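Local coordinates for proteasome activator protein PA26 (PDB 1YAR), which forms heptameric rings that dock on the ends of the 20S proteasome and probably open its gated entry pore to substrates, at residues Glu41-Ala52 / Gln72-Leu83. Residues are numbered along the deposited sequence; the frame is centred on the assembly and turned at random. Where two conformers were deposited one is given.
Sequences EIEGIAKAAAEA and QLLGVLQRYQDL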
ATOM      1  N   GLU O  41       5.199 -81.485  81.565  1.00 30.57           N
ATOM      2  CA  GLU O  41       4.806 -82.898  81.724  1.00 30.86           C
ATOM      3  C   GLU O  41       5.494 -83.772  80.663  1.00 30.75           C
ATOM      4  O   GLU O  41       6.009 -84.854  80.967  1.00 30.17           O
ATOM      5  CB  GLU O  41       3.282 -83.070  81.715  1.00 30.87           C
ATOM      6  CG  GLU O  41       2.755 -84.514  81.642  1.00 34.03           C
ATOM      7  CD  GLU O  41       3.078 -85.382  82.873  1.00 39.83           C
ATOM      8  OE1 GLU O  41       3.569 -84.853  83.903  1.00 42.00           O
ATOM      9  OE2 GLU O  41       2.836 -86.616  82.814  1.00 41.92           O
ATOM     10  N   ILE O  42       5.522 -83.285  79.421  1.00 30.09           N
ATOM     11  CA  ILE O  42       6.232 -83.996  78.346  1.00 29.48           C
ATOM     12  C   ILE O  42       7.695 -84.259  78.723  1.00 29.83           C
ATOM     13  O   ILE O  42       8.181 -85.389  78.571  1.00 29.50           O
ATOM     14  CB  ILE O  42       6.110 -83.254  76.991  1.00 28.94           C
ATOM     15  CG1 ILE O  42       4.647 -83.231  76.509  1.00 28.82           C
ATOM     16  CG2 ILE O  42       6.951 -83.950  75.944  1.00 28.44           C
ATOM     17  CD1 ILE O  42       4.424 -82.276  75.311  1.00 28.78           C
ATOM     18  N   GLU O  43       8.358 -83.214  79.222  0.50 30.43           N
ATOM     19  CA  GLU O  43       9.731 -83.270  79.744  0.50 31.03           C
ATOM     20  C   GLU O  43       9.889 -84.318  80.853  0.50 30.64           C
ATOM     21  O   GLU O  43      10.886 -85.040  80.898  0.50 30.85           O
ATOM     22  CB  GLU O  43      10.147 -81.888  80.267  0.50 31.46           C
ATOM     23  CG  GLU O  43      11.648 -81.648  80.309  0.50 34.27           C
ATOM     24  CD  GLU O  43      12.061 -80.549  81.284  0.50 38.11           C
ATOM     25  OE1 GLU O  43      11.192 -79.772  81.746  0.50 39.77           O
ATOM     26  OE2 GLU O  43      13.270 -80.461  81.595  0.50 40.42           O
ATOM     27  N   GLY O  44       8.898 -84.391  81.735  1.00 30.37           N
ATOM     28  CA  GLY O  44       8.856 -85.385  82.819  1.00 30.42           C
ATOM     29  C   GLY O  44       8.804 -86.810  82.287  1.00 30.37           C
ATOM     30  O   GLY O  44       9.527 -87.693  82.760  1.00 29.96           O
ATOM     31  N   ILE O  45       7.950 -87.028  81.289  1.00 29.86           N
ATOM     32  CA  ILE O  45       7.816 -88.334  80.641  1.00 29.70           C
ATOM     33  C   ILE O  45       9.119 -88.724  79.957  1.00 30.16           C
ATOM     34  O   ILE O  45       9.555 -89.871  80.090  1.00 30.53           O
ATOM     35  CB  ILE O  45       6.613 -88.344  79.659  1.00 29.63           C
ATOM     36  CG1 ILE O  45       5.324 -88.052  80.436  1.00 29.84           C
ATOM     37  CG2 ILE O  45       6.485 -89.700  78.928  1.00 29.41           C
ATOM     38  CD1 ILE O  45       4.129 -87.640  79.583  1.00 29.80           C
ATOM     39  N   ALA O  46       9.734 -87.783  79.241  1.00 29.82           N
ATOM     40  CA  ALA O  46      11.016 -88.044  78.572  1.00 31.11           C
ATOM     41  C   ALA O  46      12.075 -88.529  79.569  1.00 31.77           C
ATOM     42  O   ALA O  46      12.777 -89.518  79.318  1.00 31.92           O
ATOM     43  CB  ALA O  46      11.502 -86.806  77.834  1.00 30.93           C
ATOM     44  N   LYS O  47      12.170 -87.846  80.711  1.00 32.37           N
ATOM     45  CA  LYS O  47      13.141 -88.220  81.749  1.00 33.42           C
ATOM     46  C   LYS O  47      12.872 -89.594  82.339  1.00 32.58           C
ATOM     47  O   LYS O  47      13.802 -90.387  82.507  1.00 33.39           O
ATOM     48  CB  LYS O  47      13.224 -87.152  82.844  1.00 34.24           C
ATOM     49  CG  LYS O  47      14.051 -85.946  82.405  1.00 38.28           C
ATOM     50  CD  LYS O  47      13.914 -84.763  83.366  1.00 44.92           C
ATOM     51  CE  LYS O  47      14.400 -83.463  82.726  1.00 46.75           C
ATOM     52  NZ  LYS O  47      13.892 -82.266  83.470  1.00 50.50           N
ATOM     53  N   ALA O  48      11.609 -89.876  82.629  1.00 31.62           N
ATOM     54  CA  ALA O  48      11.198 -91.173  83.153  1.00 31.34           C
ATOM     55  C   ALA O  48      11.417 -92.290  82.119  1.00 31.02           C
ATOM     56  O   ALA O  48      11.758 -93.419  82.482  1.00 30.04           O
ATOM     57  CB  ALA O  48       9.744 -91.124  83.591  1.00 31.10           C
ATOM     58  N   ALA O  49      11.225 -91.975  80.830  1.00 30.00           N
ATOM     59  CA  ALA O  49      11.507 -92.955  79.766  1.00 29.96           C
ATOM     60  C   ALA O  49      13.000 -93.252  79.681  1.00 30.08           C
ATOM     61  O   ALA O  49      13.385 -94.408  79.600  1.00 30.21           O
ATOM     62  CB  ALA O  49      10.956 -92.474  78.387  1.00 29.37           C
ATOM     63  N   ALA O  50      13.836 -92.215  79.712  1.00 31.28           N
ATOM     64  CA  ALA O  50      15.293 -92.401  79.659  1.00 32.36           C
ATOM     65  C   ALA O  50      15.800 -93.242  80.834  1.00 33.69           C
ATOM     66  O   ALA O  50      16.635 -94.121  80.650  1.00 33.70           O
ATOM     67  CB  ALA O  50      16.028 -91.065  79.591  1.00 32.49           C
ATOM     68  N   GLU O  51      15.265 -92.971  82.024  1.00 34.70           N
ATOM     69  CA  GLU O  51      15.622 -93.693  83.244  1.00 37.24           C
ATOM     70  C   GLU O  51      15.337 -95.190  83.063  1.00 36.22           C
ATOM     71  O   GLU O  51      16.217 -96.028  83.287  1.00 36.89           O
ATOM     72  CB  GLU O  51      14.849 -93.089  84.431  1.00 36.67           C
ATOM     73  CG  GLU O  51      14.766 -93.946  85.687  1.00 40.62           C
ATOM     74  CD  GLU O  51      14.067 -93.218  86.823  1.00 41.39           C
ATOM     75  OE1 GLU O  51      14.792 -92.606  87.652  1.00 48.36           O
ATOM     76  OE2 GLU O  51      12.802 -93.231  86.880  1.00 46.28           O
ATOM     77  N   ALA O  52      14.115 -95.509  82.630  1.00 35.56           N
ATOM     78  CA  ALA O  52      13.707 -96.884  82.366  1.00 34.86           C
ATOM     79  C   ALA O  52      14.598 -97.503  81.291  1.00 34.91           C
ATOM     80  O   ALA O  52      15.090 -98.615  81.463  1.00 34.61           O
ATOM     81  CB  ALA O  52      12.245 -96.930  81.962  1.00 34.47           C
ATOM     82  N   GLN O  72       7.326-100.605  85.598  1.00 40.36           N
ATOM     83  CA  GLN O  72       7.954 -99.319  85.331  1.00 39.94           C
ATOM     84  C   GLN O  72       7.696 -98.873  83.876  1.00 38.84           C
ATOM     85  O   GLN O  72       7.418 -97.702  83.622  1.00 38.69           O
ATOM     86  CB  GLN O  72       9.455 -99.372  85.608  1.00 39.83           C
ATOM     87  CG  GLN O  72      10.138 -97.997  85.535  1.00 41.23           C
ATOM     88  CD  GLN O  72      11.656 -98.051  85.601  1.00 41.50           C
ATOM     89  OE1 GLN O  72      12.250 -99.130  85.579  1.00 45.40           O
ATOM     90  NE2 GLN O  72      12.289 -96.884  85.681  1.00 42.36           N
ATOM     91  N   LEU O  73       7.777 -99.812  82.939  1.00 37.38           N
ATOM     92  CA  LEU O  73       7.592 -99.473  81.523  1.00 36.45           C
ATOM     93  C   LEU O  73       6.119 -99.210  81.235  1.00 35.63           C
ATOM     94  O   LEU O  73       5.777 -98.263  80.526  1.00 35.06           O
ATOM     95  CB  LEU O  73       8.122-100.572  80.596  1.00 35.98           C
ATOM     96  CG  LEU O  73       9.498-101.232  80.731  1.00 37.25           C
ATOM     97  CD1 LEU O  73       9.894-101.720  79.351  1.00 35.93           C
ATOM     98  CD2 LEU O  73      10.590-100.362  81.308  1.00 36.09           C
ATOM     99  N   LEU O  74       5.255-100.053  81.797  1.00 34.59           N
ATOM    100  CA  LEU O  74       3.807 -99.826  81.761  1.00 34.94           C
ATOM    101  C   LEU O  74       3.446 -98.424  82.280  1.00 34.22           C
ATOM    102  O   LEU O  74       2.656 -97.718  81.652  1.00 33.96           O
ATOM    103  CB  LEU O  74       3.041-100.902  82.563  1.00 35.30           C
ATOM    104  CG  LEU O  74       3.328-102.380  82.278  1.00 37.43           C
ATOM    105  CD1 LEU O  74       2.673-103.296  83.319  1.00 40.16           C
ATOM    106  CD2 LEU O  74       2.898-102.756  80.854  1.00 39.57           C
ATOM    107  N   GLY O  75       4.043 -98.015  83.405  1.00 33.48           N
ATOM    108  CA  GLY O  75       3.788 -96.685  83.976  1.00 32.12           C
ATOM    109  C   GLY O  75       4.181 -95.549  83.039  1.00 31.73           C
ATOM    110  O   GLY O  75       3.422 -94.585  82.866  1.00 31.78           O
ATOM    111  N   VAL O  76       5.355 -95.666  82.421  1.00 30.24           N
ATOM    112  CA  VAL O  76       5.823 -94.650  81.467  1.00 29.42           C
ATOM    113  C   VAL O  76       4.854 -94.549  80.273  1.00 28.59           C
ATOM    114  O   VAL O  76       4.422 -93.453  79.910  1.00 28.19           O
ATOM    115  CB  VAL O  76       7.294 -94.895  80.998  1.00 28.66           C
ATOM    116  CG1 VAL O  76       7.673 -93.963  79.815  1.00 27.70           C
ATOM    117  CG2 VAL O  76       8.289 -94.689  82.165  1.00 29.05           C
ATOM    118  N   LEU O  77       4.524 -95.692  79.675  1.00 28.18           N
ATOM    119  CA  LEU O  77       3.610 -95.723  78.525  1.00 27.83           C
ATOM    120  C   LEU O  77       2.217 -95.175  78.861  1.00 28.41           C
ATOM    121  O   LEU O  77       1.617 -94.455  78.058  1.00 26.83           O
ATOM    122  CB  LEU O  77       3.538 -97.120  77.892  1.00 27.08           C
ATOM    123  CG  LEU O  77       4.849 -97.533  77.182  1.00 27.52           C
ATOM    124  CD1 LEU O  77       5.064 -99.027  77.165  1.00 25.77           C
ATOM    125  CD2 LEU O  77       4.985 -96.974  75.727  1.00 25.57           C
ATOM    126  N   GLN O  78       1.712 -95.511  80.056  1.00 28.54           N
ATOM    127  CA  GLN O  78       0.419 -95.017  80.513  1.00 29.13           C
ATOM    128  C   GLN O  78       0.433 -93.504  80.667  1.00 28.38           C
ATOM    129  O   GLN O  78      -0.530 -92.825  80.309  1.00 28.27           O
ATOM    130  CB  GLN O  78       0.025 -95.659  81.859  1.00 29.79           C
ATOM    131  CG  GLN O  78      -1.306 -95.155  82.404  1.00 33.96           C
ATOM    132  CD  GLN O  78      -2.493 -95.693  81.627  1.00 39.96           C
ATOM    133  OE1 GLN O  78      -2.928 -96.826  81.863  1.00 44.13           O
ATOM    134  NE2 GLN O  78      -3.029 -94.884  80.701  1.00 41.13           N
ATOM    135  N   ARG O  79       1.528 -92.986  81.199  1.00 28.57           N
ATOM    136  CA  ARG O  79       1.685 -91.556  81.430  1.00 29.05           C
ATOM    137  C   ARG O  79       1.716 -90.802  80.092  1.00 29.01           C
ATOM    138  O   ARG O  79       1.153 -89.709  79.970  1.00 28.11           O
ATOM    139  CB  ARG O  79       2.984 -91.327  82.174  1.00 29.88           C
ATOM    140  CG  ARG O  79       3.156 -89.945  82.750  1.00 32.90           C
ATOM    141  CD  ARG O  79       4.291 -89.854  83.748  1.00 33.84           C
ATOM    142  NE  ARG O  79       4.600 -88.455  84.033  1.00 35.52           N
ATOM    143  CZ  ARG O  79       5.719 -88.051  84.613  1.00 35.21           C
ATOM    144  NH1 ARG O  79       6.637 -88.941  84.981  1.00 33.95           N
ATOM    145  NH2 ARG O  79       5.911 -86.760  84.830  1.00 35.85           N
ATOM    146  N   TYR O  80       2.389 -91.392  79.101  1.00 28.75           N
ATOM    147  CA  TYR O  80       2.432 -90.810  77.753  1.00 28.23           C
ATOM    148  C   TYR O  80       1.038 -90.797  77.134  1.00 28.53           C
ATOM    149  O   TYR O  80       0.592 -89.756  76.626  1.00 28.18           O
ATOM    150  CB  TYR O  80       3.467 -91.512  76.859  1.00 29.30           C
ATOM    151  CG  TYR O  80       3.642 -90.793  75.526  1.00 30.51           C
ATOM    152  CD1 TYR O  80       4.098 -89.478  75.491  1.00 30.47           C
ATOM    153  CD2 TYR O  80       3.298 -91.411  74.321  1.00 32.29           C
ATOM    154  CE1 TYR O  80       4.247 -88.795  74.282  1.00 32.08           C
ATOM    155  CE2 TYR O  80       3.442 -90.729  73.101  1.00 30.69           C
ATOM    156  CZ  TYR O  80       3.916 -89.422  73.111  1.00 30.79           C
ATOM    157  OH  TYR O  80       4.054 -88.719  71.939  1.00 32.86           O
ATOM    158  N   GLN O  81       0.330 -91.931  77.213  1.00 27.63           N
ATOM    159  CA  GLN O  81      -1.037 -92.022  76.711  1.00 28.54           C
ATOM    160  C   GLN O  81      -1.972 -90.984  77.346  1.00 28.05           C
ATOM    161  O   GLN O  81      -2.743 -90.324  76.638  1.00 26.81           O
ATOM    162  CB  GLN O  81      -1.582 -93.448  76.851  1.00 28.17           C
ATOM    163  CG  GLN O  81      -2.949 -93.649  76.203  1.00 30.62           C
ATOM    164  CD  GLN O  81      -3.327 -95.114  76.063  1.00 32.37           C
ATOM    165  OE1 GLN O  81      -4.497 -95.437  76.018  1.00 39.70           O
ATOM    166  NE2 GLN O  81      -2.327 -96.002  75.990  1.00 38.72           N
ATOM    167  N   ASP O  82      -1.895 -90.810  78.673  1.00 27.99           N
ATOM    168  CA  ASP O  82      -2.720 -89.793  79.343  1.00 28.06           C
ATOM    169  C   ASP O  82      -2.402 -88.396  78.815  1.00 27.57           C
ATOM    170  O   ASP O  82      -3.308 -87.599  78.556  1.00 26.98           O
ATOM    171  CB  ASP O  82      -2.539 -89.833  80.874  1.00 28.73           C
ATOM    172  CG  ASP O  82      -3.066 -91.126  81.499  1.00 31.21           C
ATOM    173  OD1 ASP O  82      -3.916 -91.819  80.874  1.00 33.28           O
ATOM    174  OD2 ASP O  82      -2.668 -91.535  82.618  1.00 36.14           O
ATOM    175  N   LEU O  83      -1.115 -88.095  78.673  1.00 26.94           N
ATOM    176  CA  LEU O  83      -0.709 -86.815  78.125  1.00 27.21           C
ATOM    177  C   LEU O  83      -1.283 -86.620  76.700  1.00 26.84           C
ATOM    178  O   LEU O  83      -1.838 -85.558  76.382  1.00 26.20           O
ATOM    179  CB  LEU O  83       0.821 -86.696  78.143  1.00 27.31           C
ATOM    180  CG  LEU O  83       1.550 -85.417  77.700  1.00 28.21           C
ATOM    181  CD1 LEU O  83       1.492 -85.285  76.176  1.00 28.75           C
ATOM    182  CD2 LEU O  83       1.009 -84.165  78.375  1.00 29.53           C
TER
HETATM  183  O   HOH W   1       0.607 -87.744  81.812  1.00 32.86           O
HETATM  184  O   HOH W   2      11.244 -94.489  85.020  1.00 32.33           O
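R79 lies across helix 41-52 and takes hold of E41 side-on, pairing two nitrogens with two oxygens in a salt bridge. R79 NE donates to E41 OE2 at 2.8 Å, and R79 NH2 reaches E41 OE1 at 3.2 Å in an almost straight bond. Both oxygens lie near the guanidinium plane, but the carboxylate is turned 45° from it, and both nitrogens accordingly approach from out of the carboxylate plane, NE on the syn side of OE2 and NH2 from above OE1. The bend of E41 at chi2 (66°) swings the carboxylate round to this edge. I45 and the backbone of G44 fill one guanidinium face, where the lack of a side chain on G44 lets the group lie close.

Two waters add to the polar contacts. One donates to E41 OE2 and to R79 O, tying the carboxylate to the opposite backbone as well; the other accepts from Q72 NE2, whose amide lies beside A52, and donates to A48 O and E51 OE2.

Apolar packing fills the buried side. I45 is a knob among V76, R79, Y80 and L83, its CD1 3.7 Å from L83 CB. Farther along, V76 CG1 meets A49 CB at 3.9 Å, and A52 CB touches L73 CD2. V76 CG2 turns instead to the backbone, 3.7 Å from A48 O.

I42 and Y80 also touch helix 183-226; elsewhere on 72-83, D82 forms a salt bridge with R57 of a neighbouring subunit. The axes of 41-52 and 72-83 approach to 9.8 Å at 160°, a near-antiparallel, knobs-into-holes pairing of helices 24-57 and 71-99, as in the helical bundle of PA28-type proteasome activators.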